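Local coordinates for protein aminopentol aminotransferase (Sphingopyxis macrogoltabida, PDB 6HBS) that transfers the amino group of aminopentol, the hydrolysed form of fumonisin B1, to pyruvate with the cofactor pyridoxal 5'-phosphate, as part of fumonisin B1 degradation, at residues R29-E34 and Y371-H376; Y359-A364 and D397-A402; D352-I357 and L410-I415; I56-A61 and M378-A383. One frame throughout, in Å; residues are numbered along the deposited sequence.

Interaction 1: R29-E34 and Y371-H376; sequences RLLPPE and YVHPYH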
loop_
_atom_site.group_PDB
_atom_site.type_symbol
_atom_site.label_atom_id
_atom_site.label_comp_id
_atom_site.label_asym_id
_atom_site.label_seq_id
_atom_site.Cartn_x
_atom_site.Cartn_y
_atom_site.Cartn_z
ATOM N N ARG A 29 -6.087 7.470 20.493
ATOM C CA ARG A 29 -5.281 8.316 21.366
ATOM C C ARG A 29 -5.974 9.663 21.675
ATOM O O ARG A 29 -5.825 10.178 22.777
ATOM C CB ARG A 29 -3.925 8.571 20.697
ATOM C CG ARG A 29 -3.004 9.486 21.484
ATOM C CD ARG A 29 -1.544 9.291 21.121
ATOM N NE ARG A 29 -0.726 9.450 22.318
ATOM C CZ ARG A 29 -0.270 10.610 22.790
ATOM N NH1 ARG A 29 0.226 10.663 24.015
ATOM N NH2 ARG A 29 -0.300 11.702 22.041
ATOM N N LEU A 30 -6.665 10.254 20.692
ATOM C CA LEU A 30 -7.277 11.587 20.820
ATOM C C LEU A 30 -8.791 11.506 21.066
ATOM O O LEU A 30 -9.439 12.544 20.987
ATOM C CB LEU A 30 -7.013 12.389 19.540
ATOM C CG LEU A 30 -5.545 12.688 19.232
ATOM C CD1 LEU A 30 -5.422 13.461 17.919
ATOM C CD2 LEU A 30 -4.901 13.456 20.376
ATOM N N LEU A 31 -9.330 10.306 21.359
ATOM C CA LEU A 31 -10.775 10.114 21.620
ATOM C C LEU A 31 -11.019 9.928 23.105
ATOM O O LEU A 31 -10.102 9.607 23.845
ATOM C CB LEU A 31 -11.289 8.901 20.845
ATOM C CG LEU A 31 -11.441 9.113 19.343
ATOM C CD1 LEU A 31 -11.710 7.797 18.632
ATOM C CD2 LEU A 31 -12.541 10.124 19.043
ATOM N N PRO A 32 -12.265 10.104 23.597
ATOM C CA PRO A 32 -12.577 9.731 24.979
ATOM C C PRO A 32 -12.162 8.288 25.268
ATOM O O PRO A 32 -12.129 7.435 24.373
ATOM C CB PRO A 32 -14.091 9.976 25.110
ATOM C CG PRO A 32 -14.360 11.058 24.061
ATOM C CD PRO A 32 -13.392 10.754 22.916
ATOM N N PRO A 33 -11.820 7.965 26.533
ATOM C CA PRO A 33 -11.268 6.650 26.868
ATOM C C PRO A 33 -12.258 5.496 26.680
ATOM O O PRO A 33 -11.844 4.353 26.572
ATOM C CB PRO A 33 -10.844 6.820 28.343
ATOM C CG PRO A 33 -11.765 7.900 28.868
ATOM C CD PRO A 33 -11.897 8.855 27.702
ATOM N N GLU A 34 -13.553 5.820 26.593
ATOM C CA GLU A 34 -14.612 4.838 26.390
ATOM C C GLU A 34 -14.544 4.206 24.995
ATOM O O GLU A 34 -15.129 3.153 24.775
ATOM C CB GLU A 34 -15.983 5.496 26.568
ATOM C CG GLU A 34 -16.239 5.963 27.994
ATOM C CD GLU A 34 -15.965 7.423 28.294
ATOM O OE1 GLU A 34 -15.131 8.042 27.602
ATOM O OE2 GLU A 34 -16.588 7.933 29.234
ATOM N N TYR A 371 -21.612 4.391 17.145
ATOM C CA TYR A 371 -20.268 4.914 17.007
ATOM C C TYR A 371 -20.332 6.142 16.101
ATOM O O TYR A 371 -20.465 6.018 14.894
ATOM C CB TYR A 371 -19.316 3.858 16.432
ATOM C CG TYR A 371 -17.840 4.146 16.594
ATOM C CD1 TYR A 371 -17.230 5.216 15.946
ATOM C CD2 TYR A 371 -17.038 3.329 17.382
ATOM C CE1 TYR A 371 -15.866 5.469 16.088
ATOM C CE2 TYR A 371 -15.672 3.563 17.527
ATOM C CZ TYR A 371 -15.086 4.633 16.870
ATOM O OH TYR A 371 -13.759 4.853 17.019
ATOM N N VAL A 372 -20.160 7.311 16.708
ATOM C CA VAL A 372 -20.028 8.575 16.009
ATOM C C VAL A 372 -18.731 9.249 16.481
ATOM O O VAL A 372 -18.171 8.908 17.527
ATOM C CB VAL A 372 -21.233 9.495 16.269
ATOM C CG1 VAL A 372 -22.481 9.002 15.577
ATOM C CG2 VAL A 372 -21.465 9.722 17.758
ATOM N N HIS A 373 -18.258 10.220 15.702
ATOM C CA HIS A 373 -16.916 10.734 15.855
ATOM C C HIS A 373 -16.958 12.222 16.139
ATOM O O HIS A 373 -17.594 12.958 15.397
ATOM C CB HIS A 373 -16.074 10.421 14.618
ATOM C CG HIS A 373 -14.597 10.454 14.868
ATOM N ND1 HIS A 373 -13.924 11.587 15.290
ATOM C CD2 HIS A 373 -13.651 9.508 14.679
ATOM C CE1 HIS A 373 -12.645 11.308 15.428
ATOM N NE2 HIS A 373 -12.447 10.033 15.064
ATOM N N PRO A 374 -16.294 12.701 17.216
ATOM C CA PRO A 374 -16.333 14.118 17.565
ATOM C C PRO A 374 -15.386 15.055 16.804
ATOM O O PRO A 374 -15.559 16.273 16.966
ATOM C CB PRO A 374 -15.922 14.090 19.046
ATOM C CG PRO A 374 -14.969 12.959 19.131
ATOM C CD PRO A 374 -15.572 11.911 18.227
ATOM N N TYR A 375 -14.435 14.533 15.983
ATOM C CA TYR A 375 -13.530 15.469 15.242
ATOM C C TYR A 375 -13.326 15.112 13.753
ATOM O O TYR A 375 -12.837 15.951 12.996
ATOM C CB TYR A 375 -12.228 15.697 16.029
ATOM C CG TYR A 375 -11.263 14.549 16.108
ATOM C CD1 TYR A 375 -10.539 14.136 14.990
ATOM C CD2 TYR A 375 -11.038 13.888 17.303
ATOM C CE1 TYR A 375 -9.626 13.088 15.051
ATOM C CE2 TYR A 375 -10.141 12.826 17.378
ATOM C CZ TYR A 375 -9.421 12.438 16.254
ATOM O OH TYR A 375 -8.554 11.390 16.322
ATOM N N HIS A 376 -13.723 13.916 13.318
ATOM C CA HIS A 376 -13.506 13.431 11.959
ATOM C C HIS A 376 -14.860 13.230 11.305
ATOM O O HIS A 376 -15.806 12.748 11.955
ATOM C CB HIS A 376 -12.709 12.117 11.967
ATOM C CG HIS A 376 -12.224 11.629 10.634
ATOM N ND1 HIS A 376 -13.084 11.150 9.653
ATOM C CD2 HIS A 376 -10.962 11.485 10.144
ATOM C CE1 HIS A 376 -12.381 10.766 8.598
ATOM N NE2 HIS A 376 -11.054 10.958 8.880
HETATM O O HOH W 1 -7.535 9.346 18.230
#
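Leu31 enters a niche walled by Tyr371, His373, Pro374 and Tyr375, and so joins the loop after helix 5-17 to the loop leaving strand 370-371 in this class-III, fold type I aminotransferase. From CB the Leu31 chain leads to CG, set anti to the carbonyl carbon (chi1 -74°), where the two methyls part. Leu31 CD1 goes to the phenol end of Tyr371, 3.9 Å from Tyr371 OH. Leu31 CD2 makes more contacts: it rests 3.6 Å from Pro374 CD, approaches Tyr375 CE2 obliquely, and stands over one face of His373. That last approach is a CH-pi contact, with Leu31 CD2 4.1 Å from the imidazole centroid, 24° off the ring normal and displaced toward the rim. The imidazole has its rotation fixed from within the loop: Tyr375 N donates to His373 ND1 in the ring plane (3.1 Å, 168°), while CB of His376 sits over the opposite face. His373 CE1 in turn lies 3.3 Å above the centre of the Tyr375 ring, whose edge at CE2 faces Leu30 O. Tyr359 of helix 356-367 packs against Pro374 and Tyr375 as well. Tyr375 OH is 3.7 Å from Leu30 CB, and a water ties the two loops beside it, accepting from Leu30 N at 2.8 Å and lying 3.0 Å from Tyr375 OH.

Interaction 2: Y359-A364 and D397-A402; sequences YAWAAA and DRAFSA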
loop_
_atom_site.group_PDB
_atom_site.type_symbol
_atom_site.label_atom_id
_atom_site.label_comp_id
_atom_site.label_asym_id
_atom_site.label_seq_id
_atom_site.Cartn_x
_atom_site.Cartn_y
_atom_site.Cartn_z
ATOM N N TYR A 359 -17.088 15.703 22.571
ATOM C CA TYR A 359 -16.422 14.524 23.086
ATOM C C TYR A 359 -17.389 13.779 23.997
ATOM O O TYR A 359 -17.601 12.536 23.877
ATOM C CB TYR A 359 -15.100 14.905 23.765
ATOM C CG TYR A 359 -13.912 14.897 22.839
ATOM C CD1 TYR A 359 -13.961 15.491 21.584
ATOM C CD2 TYR A 359 -12.746 14.232 23.183
ATOM C CE1 TYR A 359 -12.858 15.482 20.734
ATOM C CE2 TYR A 359 -11.650 14.181 22.327
ATOM C CZ TYR A 359 -11.696 14.823 21.108
ATOM O OH TYR A 359 -10.631 14.752 20.259
ATOM N N ALA A 360 -18.028 14.542 24.887
ATOM C CA ALA A 360 -18.898 13.928 25.898
ATOM C C ALA A 360 -20.119 13.284 25.214
ATOM O O ALA A 360 -20.530 12.168 25.562
ATOM C CB ALA A 360 -19.293 14.969 26.930
ATOM N N TRP A 361 -20.662 13.958 24.203
ATOM C CA TRP A 361 -21.834 13.500 23.468
ATOM C C TRP A 361 -21.497 12.225 22.685
ATOM O O TRP A 361 -22.249 11.292 22.710
ATOM C CB TRP A 361 -22.320 14.604 22.525
ATOM C CG TRP A 361 -23.544 14.250 21.749
ATOM C CD1 TRP A 361 -24.832 14.204 22.220
ATOM C CD2 TRP A 361 -23.604 13.903 20.356
ATOM N NE1 TRP A 361 -25.683 13.835 21.212
ATOM C CE2 TRP A 361 -24.957 13.634 20.057
ATOM C CE3 TRP A 361 -22.646 13.756 19.343
ATOM C CZ2 TRP A 361 -25.374 13.275 18.774
ATOM C CZ3 TRP A 361 -23.054 13.424 18.075
ATOM C CH2 TRP A 361 -24.401 13.148 17.808
ATOM N N ALA A 362 -20.346 12.228 21.996
ATOM C CA ALA A 362 -19.924 11.074 21.214
ATOM C C ALA A 362 -19.748 9.876 22.150
ATOM O O ALA A 362 -20.168 8.781 21.830
ATOM C CB ALA A 362 -18.648 11.394 20.426
ATOM N N ALA A 363 -19.155 10.100 23.331
ATOM C CA ALA A 363 -18.894 8.988 24.241
ATOM C C ALA A 363 -20.221 8.425 24.758
ATOM O O ALA A 363 -20.349 7.222 24.931
ATOM C CB ALA A 363 -18.011 9.403 25.393
ATOM N N ALA A 364 -21.182 9.320 25.035
ATOM C CA ALA A 364 -22.500 8.927 25.559
ATOM C C ALA A 364 -23.241 8.114 24.492
ATOM O O ALA A 364 -23.960 7.196 24.805
ATOM C CB ALA A 364 -23.282 10.151 25.983
ATOM N N ASP A 397 -30.563 10.800 21.457
ATOM C CA ASP A 397 -31.483 11.509 22.364
ATOM C C ASP A 397 -30.969 11.373 23.794
ATOM O O ASP A 397 -30.804 12.383 24.500
ATOM C CB ASP A 397 -32.913 10.981 22.239
ATOM C CG ASP A 397 -33.892 11.865 23.001
ATOM O OD1 ASP A 397 -34.161 12.990 22.518
ATOM O OD2 ASP A 397 -34.295 11.461 24.107
ATOM N N ARG A 398 -30.682 10.122 24.202
ATOM C CA ARG A 398 -30.131 9.860 25.525
ATOM C C ARG A 398 -28.783 10.567 25.710
ATOM O O ARG A 398 -28.399 10.916 26.832
ATOM C CB ARG A 398 -30.039 8.348 25.763
ATOM C CG ARG A 398 -31.421 7.720 25.892
ATOM C CD ARG A 398 -31.455 6.319 26.459
ATOM N NE ARG A 398 -30.727 5.384 25.623
ATOM C CZ ARG A 398 -31.199 4.822 24.514
ATOM N NH1 ARG A 398 -32.462 5.018 24.169
ATOM N NH2 ARG A 398 -30.395 4.088 23.753
ATOM N N ALA A 399 -28.036 10.748 24.616
ATOM C CA ALA A 399 -26.719 11.320 24.695
ATOM C C ALA A 399 -26.822 12.820 24.979
ATOM O O ALA A 399 -26.053 13.353 25.774
ATOM C CB ALA A 399 -25.939 11.017 23.426
ATOM N N PHE A 400 -27.745 13.500 24.294
ATOM C CA PHE A 400 -28.049 14.911 24.572
ATOM C C PHE A 400 -28.422 15.086 26.051
ATOM O O PHE A 400 -27.878 15.985 26.708
ATOM C CB PHE A 400 -29.161 15.433 23.658
ATOM C CG PHE A 400 -28.731 15.789 22.255
ATOM C CD1 PHE A 400 -27.889 16.862 22.013
ATOM C CD2 PHE A 400 -29.205 15.084 21.169
ATOM C CE1 PHE A 400 -27.484 17.167 20.720
ATOM C CE2 PHE A 400 -28.815 15.402 19.879
ATOM C CZ PHE A 400 -27.944 16.432 19.658
ATOM N N SER A 401 -29.272 14.187 26.586
ATOM C CA SER A 401 -29.706 14.263 28.009
ATOM C C SER A 401 -28.493 14.117 28.919
ATOM O O SER A 401 -28.364 14.876 29.875
ATOM C CB SER A 401 -30.742 13.221 28.383
ATOM O OG SER A 401 -31.887 13.343 27.568
ATOM N N ALA A 402 -27.626 13.138 28.615
ATOM C CA ALA A 402 -26.478 12.850 29.470
ATOM C C ALA A 402 -25.509 14.046 29.490
ATOM O O ALA A 402 -24.890 14.358 30.521
ATOM C CB ALA A 402 -25.805 11.563 29.029
#
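Ala364 and Ala399 are the nearest CA pair between 359-364 and 397-402, on helices 356-367 and 386-405, their CA atoms 4.9 Å apart where the axes of the two segments pass at 8.4 Å with N-to-C directions 135° apart. Small residues allow this spacing: the methyl of Ala364 meets CB of Ala399 at 3.8 Å, and Ala402 CB comes up against the same Ala364 methyl somewhat farther off. Beside the alanines lies the indole of Trp361. Its CG is anti to the backbone N (chi1 -178°); the pyrrole edge of the indole meets the second helix. Trp361 CD1 lies 3.6 Å from Ala399 CB, and Phe400 N is near the indole plane at that edge. NE1 of Trp361 stands 3.5 Å above the Phe400 ring, over its centre. The planes of the five-membered ring and the phenyl ring are inclined by 44°, an oblique aromatic pair. Phe349 meets the indole edge-to-face, and Leu325 of helix 310-332 packs on it too. From that same helix, His332 meets the Phe400 ring, so a third helix adjoins this interface. The packing is almost entirely apolar, with one exception: buried Trp361 NE1 has no polar partner in the model, and the pi cloud of Phe400 beneath it probably offers only weak electrostatic compensation.

Interaction 3: D352-I357 and L410-I415; sequences DPDFRI and LQPHPI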
loop_
_atom_site.group_PDB
_atom_site.type_symbol
_atom_site.label_atom_id
_atom_site.label_comp_id
_atom_site.label_asym_id
_atom_site.label_seq_id
_atom_site.Cartn_x
_atom_site.Cartn_y
_atom_site.Cartn_z
ATOM N N ASP A 352 -18.179 25.289 21.104
ATOM C CA ASP A 352 -17.511 24.150 21.787
ATOM C C ASP A 352 -16.033 24.146 21.384
ATOM O O ASP A 352 -15.499 23.161 20.882
ATOM C CB ASP A 352 -18.255 22.858 21.443
ATOM C CG ASP A 352 -17.704 21.606 22.088
ATOM O OD1 ASP A 352 -17.151 21.713 23.177
ATOM O OD2 ASP A 352 -17.860 20.519 21.482
ATOM N N PRO A 353 -15.293 25.253 21.597
ATOM C CA PRO A 353 -13.978 25.407 20.978
ATOM C C PRO A 353 -12.925 24.395 21.458
ATOM O O PRO A 353 -11.971 24.134 20.713
ATOM C CB PRO A 353 -13.589 26.855 21.328
ATOM C CG PRO A 353 -14.372 27.159 22.583
ATOM C CD PRO A 353 -15.674 26.397 22.436
ATOM N N ASP A 354 -13.082 23.804 22.650
ATOM C CA ASP A 354 -12.131 22.756 23.041
ATOM C C ASP A 354 -12.750 21.355 22.901
ATOM O O ASP A 354 -12.169 20.371 23.365
ATOM C CB ASP A 354 -11.544 22.981 24.433
ATOM C CG ASP A 354 -12.565 22.944 25.547
ATOM O OD1 ASP A 354 -13.739 22.579 25.285
ATOM O OD2 ASP A 354 -12.157 23.248 26.675
ATOM N N PHE A 355 -13.925 21.274 22.270
ATOM C CA PHE A 355 -14.555 19.997 21.886
ATOM C C PHE A 355 -15.040 19.203 23.100
ATOM O O PHE A 355 -15.487 18.060 22.936
ATOM C CB PHE A 355 -13.625 19.160 20.993
ATOM C CG PHE A 355 -13.595 19.651 19.569
ATOM C CD1 PHE A 355 -12.814 20.747 19.220
ATOM C CD2 PHE A 355 -14.371 19.046 18.588
ATOM C CE1 PHE A 355 -12.813 21.238 17.926
ATOM C CE2 PHE A 355 -14.359 19.533 17.290
ATOM C CZ PHE A 355 -13.572 20.618 16.957
ATOM N N ARG A 356 -15.082 19.811 24.291
ATOM C CA ARG A 356 -15.475 19.050 25.503
ATOM C C ARG A 356 -16.937 18.560 25.410
ATOM O O ARG A 356 -17.244 17.454 25.921
ATOM C CB ARG A 356 -15.232 19.866 26.779
ATOM C CG ARG A 356 -16.345 20.836 27.141
ATOM C CD ARG A 356 -16.084 21.600 28.436
ATOM N NE ARG A 356 -14.906 22.455 28.338
ATOM C CZ ARG A 356 -14.238 22.947 29.381
ATOM N NH1 ARG A 356 -14.588 22.629 30.616
ATOM N NH2 ARG A 356 -13.216 23.758 29.183
ATOM N N ILE A 357 -17.823 19.337 24.766
ATOM C CA ILE A 357 -19.235 18.946 24.613
ATOM C C ILE A 357 -19.357 17.799 23.602
ATOM O O ILE A 357 -20.039 16.815 23.856
ATOM C CB ILE A 357 -20.141 20.108 24.190
ATOM C CG1 ILE A 357 -20.025 21.315 25.129
ATOM C CG2 ILE A 357 -21.573 19.623 24.095
ATOM C CD1 ILE A 357 -20.850 22.512 24.667
ATOM N N LEU A 410 -18.048 18.897 32.714
ATOM C CA LEU A 410 -17.392 18.487 31.445
ATOM C C LEU A 410 -15.961 19.020 31.406
ATOM O O LEU A 410 -15.726 20.169 31.749
ATOM C CB LEU A 410 -18.186 19.025 30.251
ATOM C CG LEU A 410 -19.562 18.398 30.041
ATOM C CD1 LEU A 410 -20.221 18.949 28.777
ATOM C CD2 LEU A 410 -19.453 16.878 30.007
ATOM N N GLN A 411 -15.033 18.175 30.943
ATOM C CA GLN A 411 -13.600 18.487 30.865
ATOM C C GLN A 411 -13.121 18.307 29.429
ATOM O O GLN A 411 -13.573 17.384 28.758
ATOM C CB GLN A 411 -12.780 17.526 31.732
ATOM C CG GLN A 411 -13.144 17.528 33.206
ATOM C CD GLN A 411 -12.320 18.545 33.952
ATOM O OE1 GLN A 411 -12.405 19.744 33.692
ATOM N NE2 GLN A 411 -11.502 18.062 34.876
ATOM N N PRO A 412 -12.142 19.109 28.936
ATOM C CA PRO A 412 -11.506 18.832 27.645
ATOM C C PRO A 412 -10.616 17.581 27.754
ATOM O O PRO A 412 -10.202 17.202 28.842
ATOM C CB PRO A 412 -10.673 20.097 27.360
ATOM C CG PRO A 412 -10.355 20.639 28.744
ATOM C CD PRO A 412 -11.562 20.290 29.599
ATOM N N HIS A 413 -10.347 16.946 26.618
ATOM C CA HIS A 413 -9.449 15.808 26.548
ATOM C C HIS A 413 -8.018 16.259 26.866
ATOM O O HIS A 413 -7.537 17.192 26.228
ATOM C CB HIS A 413 -9.578 15.198 25.148
ATOM C CG HIS A 413 -8.803 13.941 24.968
ATOM N ND1 HIS A 413 -7.439 13.951 24.727
ATOM C CD2 HIS A 413 -9.197 12.646 25.011
ATOM C CE1 HIS A 413 -7.030 12.698 24.614
ATOM N NE2 HIS A 413 -8.092 11.876 24.775
ATOM N N PRO A 414 -7.291 15.636 27.836
ATOM C CA PRO A 414 -5.968 16.128 28.249
ATOM C C PRO A 414 -4.959 16.276 27.095
ATOM O O PRO A 414 -4.411 17.373 26.892
ATOM C CB PRO A 414 -5.445 15.077 29.253
ATOM C CG PRO A 414 -6.362 13.863 29.073
ATOM C CD PRO A 414 -7.681 14.426 28.581
ATOM N N ILE A 415 -4.748 15.183 26.345
ATOM C CA ILE A 415 -3.773 15.142 25.241
ATOM C C ILE A 415 -4.145 16.216 24.205
ATOM O O ILE A 415 -3.259 16.873 23.649
ATOM C CB ILE A 415 -3.654 13.726 24.626
ATOM C CG1 ILE A 415 -3.080 12.706 25.623
ATOM C CG2 ILE A 415 -2.849 13.755 23.328
ATOM C CD1 ILE A 415 -4.099 11.749 26.226
HETATM O O HOH W 2 -12.226 17.662 24.282
#
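Arg356, in the first turn of helix 356-367, crosses Leu410 of the C-terminal loop at a slant and lies beside Pro412, next to a type I beta turn (Asp352 to Phe355) whose last residue is the helix N-cap. Among the polar links, one direct hydrogen bond joins the segments: Arg356 NH1 donates to Leu410 O at 2.9 Å, bent to 138° and arriving 35° out of the carbonyl plane. The salt bridge lies within the first segment. Asp354 is gripped side-on, with Arg356 NH2 2.8 Å from Asp354 OD2 and Arg356 NE 3.3 Å from Asp354 OD1, both oxygens using their syn lone pairs. OD1 also takes the backbone N of Arg356, from above the carboxylate plane, which completes an Asx turn. These bonds hold the guanidinium in place, and the carboxylate probably balances its charge at this surface site. Asp352 OD1, meanwhile, accepts from Ile357 N.

The apolar contacts follow the same arginine. Its CG lies between the backbone N and the carbonyl carbon (chi1 84°). Farther out, Arg356 CD is 3.8 Å from Leu410 CB. Pro412 points the same way as the arginine, and its CD sits 3.7 Å above the centre of the guanidinium plane, on one face. Pro412 CB also touches Asp354 OD2 at 3.5 Å, which brings the ring against both members of the ion pair. A water also bridges the segments, donating to Asp354 O at 2.9 Å and accepting from His413 N at 3.1 Å.

Interaction 4: I56-A61 and M378-A383; sequences IDYMCA and MFLSAA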
loop_
_atom_site.group_PDB
_atom_site.type_symbol
_atom_site.label_atom_id
_atom_site.label_comp_id
_atom_site.label_asym_id
_atom_site.label_seq_id
_atom_site.Cartn_x
_atom_site.Cartn_y
_atom_site.Cartn_z
ATOM N N ILE A 56 -23.763 0.566 15.833
ATOM C CA ILE A 56 -24.076 1.041 14.510
ATOM C C ILE A 56 -22.940 1.996 14.116
ATOM O O ILE A 56 -22.665 2.972 14.824
ATOM C CB ILE A 56 -25.459 1.711 14.456
ATOM C CG1 ILE A 56 -26.565 0.762 14.932
ATOM C CG2 ILE A 56 -25.725 2.194 13.047
ATOM C CD1 ILE A 56 -27.903 1.455 15.184
ATOM N N ASP A 57 -22.294 1.703 12.979
ATOM C CA ASP A 57 -20.987 2.277 12.673
ATOM C C ASP A 57 -21.114 3.460 11.697
ATOM O O ASP A 57 -21.325 3.247 10.528
ATOM C CB ASP A 57 -20.077 1.175 12.136
ATOM C CG ASP A 57 -18.750 1.671 11.588
ATOM O OD1 ASP A 57 -18.231 2.671 12.118
ATOM O OD2 ASP A 57 -18.313 1.098 10.571
ATOM N N TYR A 58 -20.927 4.700 12.178
ATOM C CA TYR A 58 -20.987 5.874 11.296
ATOM C C TYR A 58 -19.586 6.272 10.810
ATOM O O TYR A 58 -19.449 7.291 10.156
ATOM C CB TYR A 58 -21.775 7.032 11.941
ATOM C CG TYR A 58 -23.241 6.703 12.007
ATOM C CD1 TYR A 58 -24.040 6.845 10.888
ATOM C CD2 TYR A 58 -23.791 6.108 13.121
ATOM C CE1 TYR A 58 -25.382 6.482 10.903
ATOM C CE2 TYR A 58 -25.121 5.708 13.149
ATOM C CZ TYR A 58 -25.931 5.933 12.047
ATOM O OH TYR A 58 -27.239 5.547 12.031
ATOM N N MET A 59 -18.569 5.440 11.056
ATOM C CA MET A 59 -17.258 5.654 10.403
ATOM C C MET A 59 -17.150 4.866 9.097
ATOM O O MET A 59 -16.359 5.213 8.233
ATOM C CB MET A 59 -16.094 5.240 11.295
ATOM C CG MET A 59 -15.977 5.996 12.563
ATOM S SD MET A 59 -16.429 7.721 12.418
ATOM C CE MET A 59 -15.205 8.408 11.324
ATOM N N CYS A 60 -17.950 3.816 8.941
ATOM C CA CYS A 60 -17.825 2.901 7.771
ATOM C C CYS A 60 -16.331 2.583 7.533
ATOM O O CYS A 60 -15.813 2.665 6.421
ATOM C CB CYS A 60 -18.396 3.484 6.493
ATOM S SG CYS A 60 -20.175 3.810 6.533
ATOM N N ALA A 61 -15.653 2.209 8.608
ATOM C CA ALA A 61 -14.243 1.785 8.557
ATOM C C ALA A 61 -13.348 2.934 8.048
ATOM O O ALA A 61 -12.286 2.688 7.494
ATOM C CB ALA A 61 -14.153 0.547 7.684
ATOM N N MET A 378 -17.921 11.633 9.342
ATOM C CA MET A 378 -18.518 10.316 9.311
ATOM C C MET A 378 -18.934 9.969 7.891
ATOM O O MET A 378 -18.708 10.732 6.952
ATOM C CB MET A 378 -19.679 10.283 10.309
ATOM C CG MET A 378 -19.133 10.231 11.702
ATOM S SD MET A 378 -20.314 10.695 12.975
ATOM C CE MET A 378 -20.205 12.478 12.869
ATOM N N PHE A 379 -19.488 8.769 7.740
ATOM C CA PHE A 379 -19.871 8.214 6.477
ATOM C C PHE A 379 -21.150 7.385 6.640
ATOM O O PHE A 379 -21.323 6.697 7.647
ATOM C CB PHE A 379 -18.795 7.262 5.947
ATOM C CG PHE A 379 -17.427 7.854 5.705
ATOM C CD1 PHE A 379 -16.533 8.048 6.744
ATOM C CD2 PHE A 379 -17.057 8.258 4.432
ATOM C CE1 PHE A 379 -15.270 8.565 6.492
ATOM C CE2 PHE A 379 -15.799 8.794 4.186
ATOM C CZ PHE A 379 -14.901 8.912 5.208
ATOM N N LEU A 380 -22.003 7.436 5.621
ATOM C CA LEU A 380 -23.129 6.514 5.495
ATOM C C LEU A 380 -22.769 5.410 4.498
ATOM O O LEU A 380 -22.099 5.647 3.498
ATOM C CB LEU A 380 -24.389 7.258 5.041
ATOM C CG LEU A 380 -25.289 7.779 6.159
ATOM C CD1 LEU A 380 -25.936 6.653 6.933
ATOM C CD2 LEU A 380 -24.537 8.716 7.090
ATOM N N SER A 381 -23.294 4.208 4.778
ATOM C CA SER A 381 -23.256 3.049 3.892
ATOM C C SER A 381 -24.668 2.772 3.355
ATOM O O SER A 381 -25.685 3.104 4.014
ATOM C CB SER A 381 -22.708 1.834 4.625
ATOM O OG SER A 381 -23.730 1.125 5.339
ATOM N N ALA A 382 -24.742 2.092 2.209
ATOM C CA ALA A 382 -26.019 1.591 1.685
ATOM C C ALA A 382 -26.606 0.487 2.580
ATOM O O ALA A 382 -27.772 0.112 2.351
ATOM C CB ALA A 382 -25.861 1.091 0.264
ATOM N N ALA A 383 -25.864 -0.030 3.578
ATOM C CA ALA A 383 -26.387 -1.039 4.483
ATOM C C ALA A 383 -27.047 -0.429 5.722
ATOM O O ALA A 383 -27.655 -1.170 6.473
ATOM C CB ALA A 383 -25.305 -1.990 4.910
#
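At the end of strand 54-57, where the chain leaves the small four-stranded sheet, Tyr58, Met59 and Cys60 turn past Met378, Phe379 and Leu380. One backbone bond spans them: Phe379 N donates to Tyr58 O at 2.8 Å, nearly straight at 164°. Tyr58 O is closely surrounded, with Met378 CB 3.0 Å away. Met59 folds at chi2 and chi3, and Met59 SD lies 3.8 Å from Met378 CG, the two chains crossing at a slant. The next carbonyl, Met59 O, comes within 3.2 Å of Phe379 CD1 by an oblique path.

The turn is shaped by Asp57, whose OD1 accepts from Met59 N from well above the carboxylate plane, an Asx turn, while OD2 is bonded to Tyr69. Cys60 and Ala61 then take left-handed backbone angles. The facing segment 378-383 borders the cofactor site of the fold type I enzyme: the side chain of Phe379 is about 5 Å from that of Lys258 and about 7 Å from the bound pyridoxal phosphate, nearest atoms in both cases. Segment 56-61 also meets the dimer interface, since Thr89 of the second subunit bonds to Ala61 N.

Cys60 directs its thiol at the opposing backbone, Cys60 SG being 3.3 Å from Phe379 O and also touching Ser381 CB. Farther along, Ser381 OG accepts from Ala383 N in an ST turn and pairs with His384. Leu380 lies beside Tyr58, pointing the same way, with its CD1 near the ring plane at Tyr58 CE1; the phenol hydroxyl is bonded to Thr392 OG1 of helix 386-405.

From the N terminus, 29-34 opens interaction 1 and 56-61 opens interaction 4; each waits over 300 residues for its partner, past the large seven-stranded sheet. Next 352-357, which leads into helix 356-367, opens interaction 3, and 359-364 on that helix opens interaction 2. Interactions 1 and 4 then close in turn, at 371-376 and 378-383, so they cross each other and also cross interactions 2 and 3. Interaction 2 closes at 397-402, nested inside interaction 3, which ends at 410-415. Tyr359 OH to Leu30 O (2.6 Å) joins interactions 1 and 2, and Tyr371 pairs with Ile56 and Tyr58, linking 1 to the small sheet of 4. Interactions 2 and 4 do not touch.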